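Local coordinates for protein putative peptidyl-arginine deiminase (Chlorobium tepidum, PDB 1XKN) that probably hydrolyses the guanidinium group of agmatine or of arginine residues in peptides, releasing ammonia, at residues A16-W22 with E51-V57; R87-N91 with V136-V140; D161-L167 with R223-E227; Y250-K254 with N265-L269. All blocks are in the same frame, centred on the assembly; numbering follows the deposited sequence.

Contact 1. Residues A16-W22 with E51-V57; sequences ASTWLSW and ETVNINV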
loop_
_atom_site.group_PDB
_atom_site.type_symbol
_atom_site.label_atom_id
_atom_site.label_comp_id
_atom_site.label_asym_id
_atom_site.label_seq_id
_atom_site.Cartn_x
_atom_site.Cartn_y
_atom_site.Cartn_z
ATOM N N ALA A 16 -4.049 1.826 -14.424
ATOM C CA ALA A 16 -4.881 1.088 -15.355
ATOM C C ALA A 16 -6.021 0.568 -14.483
ATOM O O ALA A 16 -7.162 0.449 -14.931
ATOM C CB ALA A 16 -4.101 -0.079 -15.960
ATOM N N SER A 17 -5.696 0.262 -13.228
ATOM C CA SER A 17 -6.679 -0.250 -12.273
ATOM C C SER A 17 -6.109 -0.254 -10.861
ATOM O O SER A 17 -4.966 0.143 -10.633
ATOM C CB SER A 17 -7.041 -1.696 -12.614
ATOM O OG SER A 17 -6.022 -2.584 -12.157
ATOM N N THR A 18 -6.933 -0.704 -9.920
ATOM C CA THR A 18 -6.528 -0.872 -8.531
ATOM C C THR A 18 -6.978 -2.282 -8.182
ATOM O O THR A 18 -8.081 -2.696 -8.548
ATOM C CB THR A 18 -7.228 0.097 -7.561
ATOM O OG1 THR A 18 -6.800 1.440 -7.820
ATOM C CG2 THR A 18 -6.875 -0.265 -6.112
ATOM N N TRP A 19 -6.114 -3.018 -7.496
ATOM C CA TRP A 19 -6.428 -4.379 -7.089
ATOM C C TRP A 19 -6.811 -4.480 -5.623
ATOM O O TRP A 19 -6.298 -3.744 -4.779
ATOM C CB TRP A 19 -5.244 -5.308 -7.346
ATOM C CG TRP A 19 -5.103 -5.683 -8.777
ATOM C CD1 TRP A 19 -4.552 -4.931 -9.770
ATOM C CD2 TRP A 19 -5.587 -6.880 -9.396
ATOM N NE1 TRP A 19 -4.668 -5.585 -10.976
ATOM C CE2 TRP A 19 -5.300 -6.783 -10.773
ATOM C CE3 TRP A 19 -6.243 -8.024 -8.920
ATOM C CZ2 TRP A 19 -5.642 -7.787 -11.683
ATOM C CZ3 TRP A 19 -6.585 -9.025 -9.826
ATOM C CH2 TRP A 19 -6.284 -8.895 -11.193
ATOM N N LEU A 20 -7.715 -5.412 -5.340
ATOM C CA LEU A 20 -8.198 -5.682 -3.994
ATOM C C LEU A 20 -8.361 -7.187 -3.840
ATOM O O LEU A 20 -8.560 -7.900 -4.825
ATOM C CB LEU A 20 -9.570 -5.040 -3.770
ATOM C CG LEU A 20 -9.733 -3.531 -3.930
ATOM C CD1 LEU A 20 -11.208 -3.174 -3.791
ATOM C CD2 LEU A 20 -8.904 -2.812 -2.879
ATOM N N SER A 21 -8.272 -7.659 -2.602
ATOM C CA SER A 21 -8.470 -9.069 -2.287
ATOM C C SER A 21 -9.630 -9.049 -1.299
ATOM O O SER A 21 -9.453 -8.689 -0.135
ATOM C CB SER A 21 -7.220 -9.678 -1.638
ATOM O OG SER A 21 -6.167 -9.836 -2.576
ATOM N N TRP A 22 -10.820 -9.407 -1.778
ATOM C CA TRP A 22 -12.021 -9.403 -0.949
ATOM C C TRP A 22 -11.800 -10.153 0.362
ATOM O O TRP A 22 -11.237 -11.247 0.372
ATOM C CB TRP A 22 -13.195 -10.008 -1.722
ATOM C CG TRP A 22 -14.523 -9.587 -1.176
ATOM C CD1 TRP A 22 -15.347 -10.310 -0.360
ATOM C CD2 TRP A 22 -15.146 -8.308 -1.344
ATOM N NE1 TRP A 22 -16.439 -9.560 -0.007
ATOM C CE2 TRP A 22 -16.343 -8.326 -0.597
ATOM C CE3 TRP A 22 -14.805 -7.146 -2.053
ATOM C CZ2 TRP A 22 -17.207 -7.222 -0.534
ATOM C CZ3 TRP A 22 -15.662 -6.049 -1.991
ATOM C CH2 TRP A 22 -16.850 -6.097 -1.236
ATOM N N GLU A 51 -11.355 4.524 -11.533
ATOM C CA GLU A 51 -10.752 3.608 -12.484
ATOM C C GLU A 51 -11.292 2.194 -12.321
ATOM O O GLU A 51 -12.187 1.942 -11.509
ATOM C CB GLU A 51 -9.231 3.606 -12.266
ATOM C CG GLU A 51 -8.813 3.027 -10.901
ATOM C CD GLU A 51 -7.680 3.788 -10.228
ATOM O OE1 GLU A 51 -6.763 3.136 -9.679
ATOM O OE2 GLU A 51 -7.711 5.039 -10.219
ATOM N N THR A 52 -10.736 1.279 -13.109
ATOM C CA THR A 52 -11.110 -0.128 -13.063
ATOM C C THR A 52 -10.689 -0.696 -11.715
ATOM O O THR A 52 -9.631 -0.341 -11.183
ATOM C CB THR A 52 -10.389 -0.923 -14.168
ATOM O OG1 THR A 52 -10.761 -0.406 -15.453
ATOM C CG2 THR A 52 -10.756 -2.399 -14.091
ATOM N N VAL A 53 -11.523 -1.572 -11.166
ATOM C CA VAL A 53 -11.240 -2.209 -9.887
ATOM C C VAL A 53 -11.228 -3.720 -10.101
ATOM O O VAL A 53 -12.237 -4.309 -10.489
ATOM C CB VAL A 53 -12.319 -1.864 -8.834
ATOM C CG1 VAL A 53 -11.925 -2.427 -7.480
ATOM C CG2 VAL A 53 -12.508 -0.356 -8.759
ATOM N N ASN A 54 -10.072 -4.335 -9.874
ATOM C CA ASN A 54 -9.920 -5.777 -10.023
ATOM C C ASN A 54 -9.979 -6.389 -8.634
ATOM O O ASN A 54 -9.157 -6.067 -7.776
ATOM C CB ASN A 54 -8.581 -6.099 -10.693
ATOM C CG ASN A 54 -8.543 -5.681 -12.151
ATOM O OD1 ASN A 54 -7.718 -4.860 -12.559
ATOM N ND2 ASN A 54 -9.439 -6.248 -12.944
ATOM N N ILE A 55 -10.949 -7.272 -8.413
ATOM C CA ILE A 55 -11.129 -7.887 -7.103
ATOM C C ILE A 55 -10.930 -9.397 -7.097
ATOM O O ILE A 55 -11.531 -10.115 -7.896
ATOM C CB ILE A 55 -12.540 -7.584 -6.551
ATOM C CG1 ILE A 55 -12.764 -6.067 -6.526
ATOM C CG2 ILE A 55 -12.699 -8.189 -5.158
ATOM C CD1 ILE A 55 -14.108 -5.647 -5.978
ATOM N N ASN A 56 -10.088 -9.874 -6.184
ATOM C CA ASN A 56 -9.831 -11.301 -6.062
ATOM C C ASN A 56 -10.852 -11.925 -5.119
ATOM O O ASN A 56 -11.050 -11.448 -4.000
ATOM C CB ASN A 56 -8.427 -11.568 -5.506
ATOM C CG ASN A 56 -7.331 -11.060 -6.406
ATOM O OD1 ASN A 56 -7.362 -11.265 -7.617
ATOM N ND2 ASN A 56 -6.336 -10.412 -5.811
ATOM N N VAL A 57 -11.501 -12.986 -5.584
ATOM C CA VAL A 57 -12.482 -13.706 -4.783
ATOM C C VAL A 57 -12.184 -15.196 -4.910
ATOM O O VAL A 57 -11.571 -15.632 -5.885
ATOM C CB VAL A 57 -13.927 -13.426 -5.251
ATOM C CG1 VAL A 57 -14.297 -11.978 -4.958
ATOM C CG2 VAL A 57 -14.058 -13.713 -6.740
HETATM O O HOH W 1 -9.082 2.169 -15.550
HETATM O O HOH W 2 -8.166 -1.496 -16.979
HETATM O O HOH W 3 -10.126 -12.709 -1.610
#

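Contact 2. Residues R87-N91 with V136-V140; sequences RIPTN and VPERV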
loop_
_atom_site.group_PDB
_atom_site.type_symbol
_atom_site.label_atom_id
_atom_site.label_comp_id
_atom_site.label_asym_id
_atom_site.label_seq_id
_atom_site.Cartn_x
_atom_site.Cartn_y
_atom_site.Cartn_z
ATOM N N ARG A 87 -11.277 -15.033 -10.093
ATOM C CA ARG A 87 -11.265 -16.178 -9.204
ATOM C C ARG A 87 -9.802 -16.460 -8.909
ATOM O O ARG A 87 -9.137 -17.196 -9.640
ATOM C CB ARG A 87 -11.916 -17.396 -9.869
ATOM C CG ARG A 87 -11.963 -18.613 -8.957
ATOM C CD ARG A 87 -12.586 -19.829 -9.631
ATOM N NE ARG A 87 -14.036 -19.713 -9.766
ATOM C CZ ARG A 87 -14.830 -20.715 -10.135
ATOM N NH1 ARG A 87 -14.314 -21.906 -10.404
ATOM N NH2 ARG A 87 -16.139 -20.528 -10.227
ATOM N N ILE A 88 -9.302 -15.830 -7.853
ATOM C CA ILE A 88 -7.920 -15.976 -7.425
ATOM C C ILE A 88 -7.932 -16.153 -5.910
ATOM O O ILE A 88 -8.305 -15.240 -5.170
ATOM C CB ILE A 88 -7.088 -14.725 -7.802
ATOM C CG1 ILE A 88 -6.991 -14.603 -9.327
ATOM C CG2 ILE A 88 -5.694 -14.820 -7.191
ATOM C CD1 ILE A 88 -6.091 -13.473 -9.805
ATOM N N PRO A 89 -7.529 -17.339 -5.428
ATOM C CA PRO A 89 -7.512 -17.607 -3.989
ATOM C C PRO A 89 -6.569 -16.714 -3.195
ATOM O O PRO A 89 -5.486 -16.355 -3.661
ATOM C CB PRO A 89 -7.113 -19.079 -3.918
ATOM C CG PRO A 89 -6.231 -19.242 -5.103
ATOM C CD PRO A 89 -6.981 -18.482 -6.178
ATOM N N THR A 90 -7.002 -16.355 -1.994
ATOM C CA THR A 90 -6.206 -15.524 -1.107
ATOM C C THR A 90 -6.405 -16.038 0.312
ATOM O O THR A 90 -7.412 -16.683 0.613
ATOM C CB THR A 90 -6.651 -14.040 -1.145
ATOM O OG1 THR A 90 -7.955 -13.909 -0.561
ATOM C CG2 THR A 90 -6.692 -13.531 -2.579
ATOM N N ASN A 91 -5.433 -15.769 1.174
ATOM C CA ASN A 91 -5.528 -16.178 2.569
ATOM C C ASN A 91 -5.973 -14.976 3.386
ATOM O O ASN A 91 -6.780 -15.112 4.307
ATOM C CB ASN A 91 -4.181 -16.690 3.081
ATOM C CG ASN A 91 -3.705 -17.922 2.336
ATOM O OD1 ASN A 91 -2.769 -17.857 1.543
ATOM N ND2 ASN A 91 -4.360 -19.056 2.583
ATOM N N VAL A 136 -0.607 -14.902 -5.318
ATOM C CA VAL A 136 -1.420 -13.880 -5.973
ATOM C C VAL A 136 -0.747 -13.213 -7.180
ATOM O O VAL A 136 -1.355 -13.106 -8.240
ATOM C CB VAL A 136 -1.877 -12.800 -4.962
ATOM C CG1 VAL A 136 -2.566 -11.653 -5.692
ATOM C CG2 VAL A 136 -2.840 -13.423 -3.953
ATOM N N PRO A 137 0.511 -12.760 -7.039
ATOM C CA PRO A 137 1.167 -12.121 -8.185
ATOM C C PRO A 137 1.200 -13.002 -9.434
ATOM O O PRO A 137 1.009 -12.513 -10.552
ATOM C CB PRO A 137 2.563 -11.813 -7.654
ATOM C CG PRO A 137 2.306 -11.559 -6.192
ATOM C CD PRO A 137 1.365 -12.690 -5.841
ATOM N N GLU A 138 1.432 -14.297 -9.245
ATOM C CA GLU A 138 1.490 -15.224 -10.373
ATOM C C GLU A 138 0.129 -15.430 -11.027
ATOM O O GLU A 138 0.030 -15.515 -12.250
ATOM C CB GLU A 138 2.057 -16.578 -9.929
ATOM C CG GLU A 138 2.416 -17.465 -11.114
ATOM C CD GLU A 138 3.182 -18.711 -10.729
ATOM O OE1 GLU A 138 3.796 -19.320 -11.633
ATOM O OE2 GLU A 138 3.167 -19.094 -9.537
ATOM N N ARG A 139 -0.920 -15.514 -10.218
ATOM C CA ARG A 139 -2.255 -15.704 -10.765
ATOM C C ARG A 139 -2.720 -14.421 -11.458
ATOM O O ARG A 139 -3.447 -14.474 -12.449
ATOM C CB ARG A 139 -3.233 -16.118 -9.662
ATOM C CG ARG A 139 -2.865 -17.430 -8.948
ATOM C CD ARG A 139 -4.052 -17.920 -8.117
ATOM N NE ARG A 139 -3.703 -18.839 -7.029
ATOM C CZ ARG A 139 -3.351 -20.112 -7.185
ATOM N NH1 ARG A 139 -3.283 -20.649 -8.395
ATOM N NH2 ARG A 139 -3.097 -20.861 -6.118
ATOM N N VAL A 140 -2.290 -13.267 -10.951
ATOM C CA VAL A 140 -2.657 -12.001 -11.575
ATOM C C VAL A 140 -1.944 -11.931 -12.927
ATOM O O VAL A 140 -2.557 -11.609 -13.943
ATOM C CB VAL A 140 -2.238 -10.790 -10.704
ATOM C CG1 VAL A 140 -2.452 -9.489 -11.474
ATOM C CG2 VAL A 140 -3.057 -10.770 -9.421
HETATM O O HOH W 4 -3.327 -16.966 -5.188
#

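Contact 3. Residues D161-L167 with R223-E227; sequences DVNGAGL and RFVNE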
loop_
_atom_site.group_PDB
_atom_site.type_symbol
_atom_site.label_atom_id
_atom_site.label_comp_id
_atom_site.label_asym_id
_atom_site.label_seq_id
_atom_site.Cartn_x
_atom_site.Cartn_y
_atom_site.Cartn_z
ATOM N N ASP A 161 8.206 2.658 -0.254
ATOM C CA ASP A 161 7.481 3.762 -0.874
ATOM C C ASP A 161 8.474 4.486 -1.776
ATOM O O ASP A 161 9.522 4.933 -1.315
ATOM C CB ASP A 161 6.925 4.706 0.196
ATOM C CG ASP A 161 5.998 5.761 -0.380
ATOM O OD1 ASP A 161 6.491 6.833 -0.783
ATOM O OD2 ASP A 161 4.778 5.504 -0.443
ATOM N N VAL A 162 8.151 4.591 -3.061
ATOM C CA VAL A 162 9.057 5.228 -4.016
ATOM C C VAL A 162 8.600 6.596 -4.517
ATOM O O VAL A 162 7.408 6.901 -4.519
ATOM C CB VAL A 162 9.296 4.308 -5.240
ATOM C CG1 VAL A 162 9.828 2.960 -4.776
ATOM C CG2 VAL A 162 7.997 4.120 -6.023
ATOM N N ASN A 163 9.551 7.424 -4.945
ATOM C CA ASN A 163 9.208 8.752 -5.445
ATOM C C ASN A 163 9.100 8.742 -6.970
ATOM O O ASN A 163 8.811 9.765 -7.590
ATOM C CB ASN A 163 10.241 9.787 -4.975
ATOM C CG ASN A 163 11.501 9.789 -5.816
ATOM O OD1 ASN A 163 11.970 8.744 -6.254
ATOM N ND2 ASN A 163 12.061 10.972 -6.034
ATOM N N GLY A 164 9.332 7.572 -7.562
ATOM C CA GLY A 164 9.230 7.422 -9.006
ATOM C C GLY A 164 10.378 8.007 -9.803
ATOM O O GLY A 164 10.305 8.110 -11.030
ATOM N N ALA A 165 11.447 8.387 -9.113
ATOM C CA ALA A 165 12.596 8.972 -9.784
ATOM C C ALA A 165 13.917 8.489 -9.204
ATOM O O ALA A 165 14.946 9.149 -9.361
ATOM C CB ALA A 165 12.519 10.493 -9.717
ATOM N N GLY A 166 13.892 7.350 -8.518
ATOM C CA GLY A 166 15.128 6.819 -7.970
ATOM C C GLY A 166 15.220 6.670 -6.465
ATOM O O GLY A 166 16.132 6.005 -5.967
ATOM N N LEU A 167 14.298 7.286 -5.734
ATOM C CA LEU A 167 14.312 7.186 -4.282
ATOM C C LEU A 167 13.328 6.144 -3.787
ATOM O O LEU A 167 12.267 5.943 -4.377
ATOM C CB LEU A 167 13.958 8.528 -3.641
ATOM C CG LEU A 167 14.794 9.748 -4.031
ATOM C CD1 LEU A 167 14.303 10.950 -3.235
ATOM C CD2 LEU A 167 16.264 9.486 -3.765
ATOM N N ARG A 223 5.157 8.842 3.582
ATOM C CA ARG A 223 4.825 8.565 2.183
ATOM C C ARG A 223 5.260 9.680 1.231
ATOM O O ARG A 223 5.162 10.859 1.556
ATOM C CB ARG A 223 3.306 8.409 2.039
ATOM C CG ARG A 223 2.651 7.348 2.915
ATOM C CD ARG A 223 2.863 5.958 2.339
ATOM N NE ARG A 223 2.424 5.888 0.949
ATOM C CZ ARG A 223 1.154 5.863 0.561
ATOM N NH1 ARG A 223 0.856 5.812 -0.729
ATOM N NH2 ARG A 223 0.185 5.869 1.462
ATOM N N PHE A 224 5.740 9.308 0.049
ATOM C CA PHE A 224 6.096 10.317 -0.943
ATOM C C PHE A 224 4.764 10.810 -1.511
ATOM O O PHE A 224 3.851 10.010 -1.712
ATOM C CB PHE A 224 6.925 9.708 -2.081
ATOM C CG PHE A 224 8.403 9.725 -1.836
ATOM C CD1 PHE A 224 9.101 10.932 -1.815
ATOM C CD2 PHE A 224 9.096 8.542 -1.607
ATOM C CE1 PHE A 224 10.469 10.961 -1.564
ATOM C CE2 PHE A 224 10.458 8.559 -1.355
ATOM C CZ PHE A 224 11.151 9.771 -1.333
ATOM N N VAL A 225 4.638 12.116 -1.744
ATOM C CA VAL A 225 3.413 12.673 -2.325
ATOM C C VAL A 225 3.750 13.239 -3.701
ATOM O O VAL A 225 2.872 13.432 -4.540
ATOM C CB VAL A 225 2.769 13.778 -1.442
ATOM C CG1 VAL A 225 2.128 13.149 -0.211
ATOM C CG2 VAL A 225 3.806 14.810 -1.042
ATOM N N ASN A 226 5.031 13.525 -3.904
ATOM C CA ASN A 226 5.552 13.990 -5.184
ATOM C C ASN A 226 7.052 13.709 -5.196
ATOM O O ASN A 226 7.609 13.226 -4.208
ATOM C CB ASN A 226 5.236 15.476 -5.461
ATOM C CG ASN A 226 5.898 16.428 -4.491
ATOM O OD1 ASN A 226 7.116 16.445 -4.348
ATOM N ND2 ASN A 226 5.085 17.247 -3.827
ATOM N N GLU A 227 7.695 13.990 -6.321
ATOM C CA GLU A 227 9.116 13.729 -6.506
ATOM C C GLU A 227 10.057 14.135 -5.373
ATOM O O GLU A 227 11.028 13.429 -5.090
ATOM C CB GLU A 227 9.566 14.383 -7.811
ATOM C CG GLU A 227 10.780 13.757 -8.450
ATOM C CD GLU A 227 10.832 14.028 -9.940
ATOM O OE1 GLU A 227 11.059 15.193 -10.334
ATOM O OE2 GLU A 227 10.617 13.075 -10.717
HETATM O O HOH W 5 3.470 7.238 -2.160
HETATM O O HOH W 6 8.606 10.947 -10.042
#

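Contact 4. Residues Y250-K254 with N265-L269; sequences YELLK and NIVKL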
loop_
_atom_site.group_PDB
_atom_site.type_symbol
_atom_site.label_atom_id
_atom_site.label_comp_id
_atom_site.label_asym_id
_atom_site.label_seq_id
_atom_site.Cartn_x
_atom_site.Cartn_y
_atom_site.Cartn_z
ATOM N N TYR A 250 10.978 12.230 11.922
ATOM C CA TYR A 250 10.741 13.539 11.327
ATOM C C TYR A 250 12.075 14.274 11.239
ATOM O O TYR A 250 12.420 14.830 10.197
ATOM C CB TYR A 250 9.763 14.364 12.172
ATOM C CG TYR A 250 9.695 15.815 11.745
ATOM C CD1 TYR A 250 9.050 16.188 10.563
ATOM C CD2 TYR A 250 10.335 16.808 12.487
ATOM C CE1 TYR A 250 9.051 17.516 10.131
ATOM C CE2 TYR A 250 10.343 18.134 12.061
ATOM C CZ TYR A 250 9.703 18.480 10.884
ATOM O OH TYR A 250 9.733 19.788 10.449
ATOM N N GLU A 251 12.826 14.273 12.338
ATOM C CA GLU A 251 14.118 14.943 12.351
ATOM C C GLU A 251 15.066 14.289 11.351
ATOM O O GLU A 251 15.857 14.971 10.700
ATOM C CB GLU A 251 14.721 14.920 13.758
ATOM C CG GLU A 251 13.996 15.820 14.759
ATOM C CD GLU A 251 13.874 17.259 14.278
ATOM O OE1 GLU A 251 14.839 17.775 13.674
ATOM O OE2 GLU A 251 12.818 17.886 14.517
ATOM N N LEU A 252 14.978 12.969 11.217
ATOM C CA LEU A 252 15.829 12.259 10.269
ATOM C C LEU A 252 15.489 12.715 8.850
ATOM O O LEU A 252 16.380 13.018 8.054
ATOM C CB LEU A 252 15.628 10.747 10.393
ATOM C CG LEU A 252 16.455 9.857 9.459
ATOM C CD1 LEU A 252 17.944 10.135 9.643
ATOM C CD2 LEU A 252 16.149 8.401 9.752
ATOM N N LEU A 253 14.200 12.771 8.532
ATOM C CA LEU A 253 13.773 13.206 7.205
ATOM C C LEU A 253 14.253 14.612 6.882
ATOM O O LEU A 253 14.520 14.933 5.722
ATOM C CB LEU A 253 12.246 13.152 7.094
ATOM C CG LEU A 253 11.678 11.785 6.715
ATOM C CD1 LEU A 253 10.186 11.757 6.975
ATOM C CD2 LEU A 253 11.979 11.501 5.246
ATOM N N LYS A 254 14.363 15.453 7.904
ATOM C CA LYS A 254 14.805 16.826 7.696
ATOM C C LYS A 254 16.288 16.923 7.331
ATOM O O LYS A 254 16.780 18.004 7.011
ATOM C CB LYS A 254 14.503 17.669 8.941
ATOM C CG LYS A 254 13.013 17.935 9.156
ATOM C CD LYS A 254 12.460 18.929 8.141
ATOM C CE LYS A 254 12.970 20.338 8.412
ATOM N NZ LYS A 254 12.484 20.860 9.724
ATOM N N ASN A 265 11.283 18.092 0.842
ATOM C CA ASN A 265 10.257 18.898 1.486
ATOM C C ASN A 265 9.503 17.953 2.409
ATOM O O ASN A 265 9.089 16.875 1.987
ATOM C CB ASN A 265 9.295 19.474 0.444
ATOM C CG ASN A 265 9.979 20.408 -0.533
ATOM O OD1 ASN A 265 9.836 20.260 -1.750
ATOM N ND2 ASN A 265 10.723 21.374 -0.010
ATOM N N ILE A 266 9.329 18.353 3.664
ATOM C CA ILE A 266 8.643 17.510 4.636
ATOM C C ILE A 266 7.330 18.138 5.088
ATOM O O ILE A 266 7.317 19.235 5.651
ATOM C CB ILE A 266 9.533 17.268 5.874
ATOM C CG1 ILE A 266 10.935 16.817 5.440
ATOM C CG2 ILE A 266 8.892 16.235 6.788
ATOM C CD1 ILE A 266 10.971 15.546 4.609
ATOM N N VAL A 267 6.226 17.442 4.832
ATOM C CA VAL A 267 4.902 17.921 5.218
ATOM C C VAL A 267 4.414 17.091 6.398
ATOM O O VAL A 267 4.393 15.863 6.329
ATOM C CB VAL A 267 3.901 17.781 4.048
ATOM C CG1 VAL A 267 2.501 18.165 4.502
ATOM C CG2 VAL A 267 4.340 18.663 2.889
ATOM N N LYS A 268 4.030 17.757 7.481
ATOM C CA LYS A 268 3.548 17.052 8.661
ATOM C C LYS A 268 2.083 16.657 8.539
ATOM O O LYS A 268 1.258 17.415 8.024
ATOM C CB LYS A 268 3.712 17.915 9.918
ATOM C CG LYS A 268 5.145 18.226 10.305
ATOM C CD LYS A 268 5.188 18.909 11.666
ATOM C CE LYS A 268 6.608 19.269 12.068
ATOM N NZ LYS A 268 7.175 20.325 11.182
ATOM N N LEU A 269 1.774 15.455 9.010
ATOM C CA LEU A 269 0.410 14.948 9.017
ATOM C C LEU A 269 0.091 14.606 10.461
ATOM O O LEU A 269 0.972 14.204 11.219
ATOM C CB LEU A 269 0.288 13.681 8.159
ATOM C CG LEU A 269 -0.165 13.867 6.706
ATOM C CD1 LEU A 269 -0.100 12.539 5.970
ATOM C CD2 LEU A 269 -1.582 14.421 6.681
#

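Contact 1. Residues A16-W22 with E51-V57
Two neighbouring parallel strands of a beta-alpha-beta unit, 17-21 and 52-57, are joined through helix 36-50 and lie with axes 4.6 Å apart at 20°. Backbone hydrogen bonds alternate in direction along the pair, from Thr18 N to Thr52 O (3.0 Å) at one end to Trp22 N to Asn56 O (3.0 Å) at the other. On one face Leu20 fills the hollow between Val53 and Ile55, its CD1 3.8 Å from Val53 CG1 and 4.3 Å from Ile55 CG1, and helix 36-50 covers this surface through Leu43 and Leu47. Past the strand end the bulky Trp22 side chain lies against 52-57, with CE3 3.9 Å from Ile55 CG2 and CB 3.9 Å from Val57 CG1, enclosed by helix 60-73 and by Phe40 of helix 36-50. The opposite face carries Ser17, Trp19, Ser21, Asn54 and Asn56. Here the broad Trp19 indole lies across its neighbour: Asn54 CB sits over its six-membered ring in a CH-pi contact, and Asn56 OD1 meets its edge. Ser21 OG, also bonded to His98, accepts a hydrogen bond from Asn56 ND2 at 3.3 Å. At the start of the pair Thr18 OG1 donates to Glu51 OE1 at 2.5 Å.

Contact 2. Residues R87-N91 with V136-V140
An extended, irregular chain, 87-91, leaves strand 83-87 and passes one turn of helix 131-144, the nearest CA atoms being those of Ile88 and Arg139 at 6.6 Å. The turn is held by Val140 N to Val136 O (2.9 Å), while Pro137, lacking an amide hydrogen, contributes to a kink. Ile88 reaches into the helix surface, its CG2 3.6 Å from Arg139 CD and its CD1 4.1 Å from Val140 CG2. Farther along, Thr90 CG2 meets Val136 CG2 at 4.1 Å. The Val136 side chain is about 7 Å from the bound sodium ion, whose site includes Asn117, Trp118 and Asn134. Arg139 folds along the loop, NE coming within 3.2 Å of Pro89 CG. Water 4 donates to Pro89 O and accepts from Arg139 NE, both at 2.7 Å. Ahead of 136-140 on the same helix, Asp133 OD1 accepts a hydrogen bond from Asn91 N. With no direct hydrogen bond between the segments, aliphatic packing seats the loop, and one water satisfies a carbonyl and an arginine NH.

Contact 3. Residues D161-L167 with R223-E227
An Asx turn at Asn163 shapes the hairpin connection between antiparallel strands 160-162 and 167-171, and side chains of this hairpin reach the backbone and side chains of 223-227. Asn163 OD1 accepts from Ala165 N (2.9 Å) and Leu167 N (2.8 Å), while Asn163 N bonds to Leu167 O (3.1 Å). The amide's other end reaches across, ND2 donating to Glu227 O at 2.8 Å. Phe224 packs against the turn: Asn163 CB stands over its ring, 3.4 Å from the centroid, in a CH-pi contact, and Leu167 CB lies 3.8 Å from CZ. Asp161 spreads its carboxylate over two protein donors, OD1 taking Phe224 N at 2.7 Å and OD2 forming a salt bridge with Arg223 NE at 2.8 Å. Arg223 also pairs with Glu11 and makes a cation-pi contact with Phe289. Water 5 links Asp161 OD2 and Phe224 O; water 6 joins Asn163 O to Glu227 OE2. The hairpin thus joins two neighbouring sheets, consistent with adjacent blades of the alpha/beta propeller of guanidino-group-modifying enzymes.

Contact 4. Residues Y250-K254 with N265-L269
Strand 265-269 ends a beta-alpha-beta unit, running parallel to strand 229-233, and helix 243-253 packs against it. Asn265 points away from the helix and extends the backbone pairing with strand 229-233. Ile266 makes the largest contribution, 101 Å² covered; it is directed toward the helix end and set among three side chains: its CG2 lies 3.6 Å from Tyr250 CE1, its CD1 3.7 Å from Leu253 CB and its CG1 3.8 Å from Lys254 CD. Leu253 and Ile266 both touch Ile232 of strand 229-233. Val267 turns to the other face and meets Ile312 of helix 305-316. Lys268 then stretches across the Tyr250 ring, its CE over the face, 3.8 Å from the centroid in a CH-pi contact, and its NZ donates to Tyr250 OH at 2.7 Å. Leu269 again joins Ile312. Lys254 NZ also donates to Tyr250 OH, at 3.0 Å. One phenol oxygen, accepting from a lysine of each segment, thus links helix end and strand without a salt bridge between them, while Ile266 supplies the apolar packing.

From the N terminus, contact 1 closes the first loop, bringing strand 52-57 beside strand 15-21 after helix 36-50. Contact 2 opens later, where the chain leaves strand 83-87, and closes on helix 131-144. The two touch: Val57 O and Ile88 N lie 3.0 Å apart, a probable hydrogen bond, and Trp19 CZ2 packs on Val140 CG1 at 3.6 Å. Contact 3 then ties hairpin 160-171 to strand 222-226, and contact 4 closes the short excursion from helix 243-253 to strand 265-269. Contacts 3 and 4 reach the same sheet, 222-226, 229-233 and 265-269, with centres about 14 Å apart. All four follow in series, none nested or crossing; contacts 1 and 4 lie on opposite sides of the chain's centre.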